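Local coordinates for protein putative ABC transporter (Thermobispora bispora, PDB 4PE6) that probably serves as the solute-binding component of an ABC transporter for carbohydrate-like compounds, holding a four-carbon sugar acid in its cleft, at residues Val129-Tyr134 against Ala256-Pro261. Numbering follows the deposited sequence.
Sequences VDWATY and AVMSDP. With LTH ((2R,3S)-2,3,4-trihydroxybutanoic acid), chain C.
With CG of Trp131 anti to the backbone N (chi1 174°), the indole leaves helix 128-142 and reaches the end of strand 255-258, while OG of Ser259, set between the backbone N and the carbonyl carbon (chi1 59°), turns to the ligand. The setting is the ligand cleft of a type I periplasmic binding protein fold, where both segments contribute pocket residues. The evidence for a CH-pi contact is direct: CA of Met258 sits 3.8 Å from the centroid of the five-membered ring of Trp131, 20° off the ring normal. The backbone N of Ser259 continues along the same face, offset toward the rim, so main chain rather than side chain forms much of this platform. The selenomethionine side chain of Met258 runs beside the indole and bends at chi3, which brings its CE to 3.8 Å from CZ2 of Trp131. Although NE1 of Trp131 is 3.1 Å from O of Val257, the angle is too poor for a hydrogen bond. Farther from the ligand, CG1 of Val257 lies 4.0 Å from CB of Tyr134, and it also meets CD1 of Trp131, extending the apolar contact along the helix; Ile288 of strand 283-290 touches both Val257 and Tyr134. The bound trihydroxybutanoic acid is also held by Asn30, Arg33 and Asp113. Its O4 lies at the edge of the Trp131 ring, in plane and 3.5 Å from CZ3, and accepts a 2.6 Å hydrogen bond from OG of Ser259.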
ATOM      1  N   VAL A 129     -10.849  -2.007  -0.334  1.00 17.68           N
ATOM      2  CA  VAL A 129     -12.088  -1.624  -0.970  1.00 18.35           C
ATOM      3  C   VAL A 129     -12.285  -0.109  -0.951  1.00 18.45           C
ATOM      4  O   VAL A 129     -12.636   0.475  -1.966  1.00 18.69           O
ATOM      5  CB  VAL A 129     -13.297  -2.319  -0.334  1.00 19.20           C
ATOM      6  CG1 VAL A 129     -14.585  -1.739  -0.889  1.00 20.03           C
ATOM      7  CG2 VAL A 129     -13.234  -3.823  -0.621  1.00 19.43           C
ATOM      8  N   ASP A 130     -12.069   0.526   0.193  1.00 18.44           N
ATOM      9  CA  ASP A 130     -12.223   1.976   0.270  1.00 18.67           C
ATOM     10  C   ASP A 130     -11.268   2.698  -0.686  1.00 18.12           C
ATOM     11  O   ASP A 130     -11.666   3.630  -1.377  1.00 18.28           O
ATOM     12  CB  ASP A 130     -12.001   2.473   1.692  1.00 18.95           C
ATOM     13  CG  ASP A 130     -13.186   2.189   2.608  1.00 19.92           C
ATOM     14  OD1 ASP A 130     -14.220   1.682   2.122  1.00 20.51           O
ATOM     15  OD2 ASP A 130     -13.055   2.450   3.812  1.00 20.20           O
ATOM     16  N   TRP A 131     -10.007   2.251  -0.705  1.00 17.50           N
ATOM     17  CA  TRP A 131      -9.004   2.820  -1.606  1.00 17.21           C
ATOM     18  C   TRP A 131      -9.482   2.724  -3.032  1.00 17.33           C
ATOM     19  O   TRP A 131      -9.620   3.729  -3.711  1.00 17.35           O
ATOM     20  CB  TRP A 131      -7.669   2.103  -1.415  1.00 16.65           C
ATOM     21  CG  TRP A 131      -6.553   2.477  -2.374  1.00 16.56           C
ATOM     22  CD1 TRP A 131      -6.582   3.393  -3.385  1.00 16.82           C
ATOM     23  CD2 TRP A 131      -5.261   1.886  -2.405  1.00 16.24           C
ATOM     24  NE1 TRP A 131      -5.353   3.419  -4.045  1.00 16.69           N
ATOM     25  CE2 TRP A 131      -4.533   2.502  -3.459  1.00 16.34           C
ATOM     26  CE3 TRP A 131      -4.643   0.888  -1.653  1.00 15.96           C
ATOM     27  CZ2 TRP A 131      -3.219   2.152  -3.774  1.00 16.18           C
ATOM     28  CZ3 TRP A 131      -3.317   0.547  -1.964  1.00 15.84           C
ATOM     29  CH2 TRP A 131      -2.621   1.200  -3.011  1.00 15.87           C
ATOM     30  N   ALA A 132      -9.772   1.509  -3.488  1.00 17.53           N
ATOM     31  CA  ALA A 132     -10.229   1.347  -4.872  1.00 17.97           C
ATOM     32  C   ALA A 132     -11.443   2.203  -5.204  1.00 18.90           C
ATOM     33  O   ALA A 132     -11.564   2.684  -6.324  1.00 18.95           O
ATOM     34  CB  ALA A 132     -10.495  -0.126  -5.194  1.00 17.96           C
ATOM     35  N   THR A 133     -12.353   2.398  -4.231  1.00 19.75           N
ATOM     36  CA  THR A 133     -13.543   3.184  -4.468  1.00 20.87           C
ATOM     37  C   THR A 133     -13.176   4.669  -4.566  1.00 21.64           C
ATOM     38  O   THR A 133     -13.638   5.364  -5.464  1.00 21.68           O
ATOM     39  CB  THR A 133     -14.606   2.926  -3.359  1.00 21.35           C
ATOM     40  OG1 THR A 133     -14.917   1.528  -3.323  1.00 21.27           O
ATOM     41  CG2 THR A 133     -15.913   3.716  -3.619  1.00 22.32           C
ATOM     42  N   TYR A 134     -12.334   5.146  -3.655  1.00 20.50           N
ATOM     43  CA  TYR A 134     -11.865   6.535  -3.702  1.00 22.18           C
ATOM     44  C   TYR A 134     -11.037   6.842  -4.956  1.00 21.85           C
ATOM     45  O   TYR A 134     -10.947   7.995  -5.373  1.00 22.61           O
ATOM     46  CB  TYR A 134     -11.037   6.881  -2.461  1.00 23.80           C
ATOM     47  CG  TYR A 134     -11.841   7.098  -1.199  1.00 26.16           C
ATOM     48  CD1 TYR A 134     -12.943   7.952  -1.180  1.00 28.33           C
ATOM     49  CD2 TYR A 134     -11.476   6.471  -0.001  1.00 27.45           C
ATOM     50  CE1 TYR A 134     -13.668   8.162  -0.013  1.00 30.36           C
ATOM     51  CE2 TYR A 134     -12.191   6.666   1.160  1.00 29.00           C
ATOM     52  CZ  TYR A 134     -13.284   7.511   1.151  1.00 30.93           C
ATOM     53  OH  TYR A 134     -13.988   7.702   2.302  1.00 33.33           O
ATOM     54  N   ALA A 256      -5.523  11.649  -5.116  1.00 21.05           N
ATOM     55  CA  ALA A 256      -4.350  11.084  -4.460  1.00 20.42           C
ATOM     56  C   ALA A 256      -4.772  10.314  -3.230  1.00 20.13           C
ATOM     57  O   ALA A 256      -5.071  10.906  -2.174  1.00 20.76           O
ATOM     58  CB  ALA A 256      -3.372  12.187  -4.073  1.00 21.12           C
ATOM     59  N   VAL A 257      -4.806   8.995  -3.366  1.00 19.27           N
ATOM     60  CA  VAL A 257      -5.190   8.092  -2.269  1.00 18.93           C
ATOM     61  C   VAL A 257      -4.397   6.778  -2.370  1.00 18.40           C
ATOM     62  O   VAL A 257      -4.187   6.248  -3.460  1.00 18.40           O
ATOM     63  CB  VAL A 257      -6.722   7.836  -2.269  1.00 19.07           C
ATOM     64  CG1 VAL A 257      -7.198   7.318  -3.627  1.00 18.86           C
ATOM     65  CG2 VAL A 257      -7.114   6.880  -1.149  1.00 19.01           C
HETATM   66  N   MSE A 258      -3.908   6.275  -1.242  1.00 18.20           N
HETATM   67  CA  MSE A 258      -3.232   4.978  -1.182  1.00 17.71           C
HETATM   68  C   MSE A 258      -3.397   4.446   0.211  1.00 17.40           C
HETATM   69  O   MSE A 258      -3.799   5.167   1.136  1.00 17.81           O
HETATM   70  CB  MSE A 258      -1.712   5.063  -1.461  1.00 18.03           C
HETATM   71  CG  MSE A 258      -1.394   5.602  -2.834  1.00 18.39           C
HETATM   72 SE   MSE A 258       0.486   5.301  -3.345  1.00 19.26          SE
HETATM   73  CE  MSE A 258       0.337   3.392  -3.868  1.00 18.54           C
ATOM     74  N   SER A 259      -3.112   3.165   0.366  1.00 16.70           N
ATOM     75  CA  SER A 259      -2.875   2.564   1.666  1.00 16.53           C
ATOM     76  C   SER A 259      -1.707   3.232   2.387  1.00 16.71           C
ATOM     77  O   SER A 259      -0.919   3.994   1.773  1.00 16.77           O
ATOM     78  CB  SER A 259      -2.600   1.070   1.505  1.00 16.13           C
ATOM     79  OG  SER A 259      -1.459   0.866   0.670  1.00 16.24           O
ATOM     80  N   ASP A 260      -1.583   2.893   3.665  1.00 16.85           N
ATOM     81  CA  ASP A 260      -0.574   3.442   4.574  1.00 17.45           C
ATOM     82  C   ASP A 260       0.671   2.584   4.594  1.00 17.25           C
ATOM     83  O   ASP A 260       0.623   1.443   5.048  1.00 16.86           O
ATOM     84  CB  ASP A 260      -1.174   3.510   5.987  1.00 17.92           C
ATOM     85  CG  ASP A 260      -0.201   4.011   7.046  1.00 18.58           C
ATOM     86  OD1 ASP A 260       0.777   4.739   6.743  1.00 19.16           O
ATOM     87  OD2 ASP A 260      -0.441   3.685   8.220  1.00 18.91           O
ATOM     88  N   PRO A 261       1.806   3.119   4.092  1.00 17.49           N
ATOM     89  CA  PRO A 261       3.049   2.354   4.159  1.00 17.60           C
ATOM     90  C   PRO A 261       3.452   1.998   5.583  1.00 17.81           C
ATOM     91  O   PRO A 261       4.104   0.977   5.788  1.00 18.01           O
ATOM     92  CB  PRO A 261       4.097   3.292   3.528  1.00 18.07           C
ATOM     93  CG  PRO A 261       3.315   4.246   2.709  1.00 18.06           C
ATOM     94  CD  PRO A 261       1.993   4.410   3.416  1.00 17.87           C
TER
HETATM   95  O1  LTH C 401       1.326  -0.063  -3.319  1.00 23.17           O
HETATM   96  C1  LTH C 401       1.676  -1.175  -2.776  1.00 19.98           C
HETATM   97  O   LTH C 401       2.725  -1.811  -3.013  1.00 18.42           O
HETATM   98  C2  LTH C 401       0.778  -1.754  -1.655  1.00 17.06           C
HETATM   99  O2  LTH C 401       1.283  -3.031  -1.190  1.00 16.65           O
HETATM  100  C3  LTH C 401      -0.645  -1.973  -2.126  1.00 17.81           C
HETATM  101  O3  LTH C 401      -0.654  -2.866  -3.238  1.00 17.79           O
HETATM  102  C4  LTH C 401      -1.456  -2.609  -0.981  1.00 17.90           C
HETATM  103  O4  LTH C 401      -1.506  -1.616   0.077  1.00 16.32           O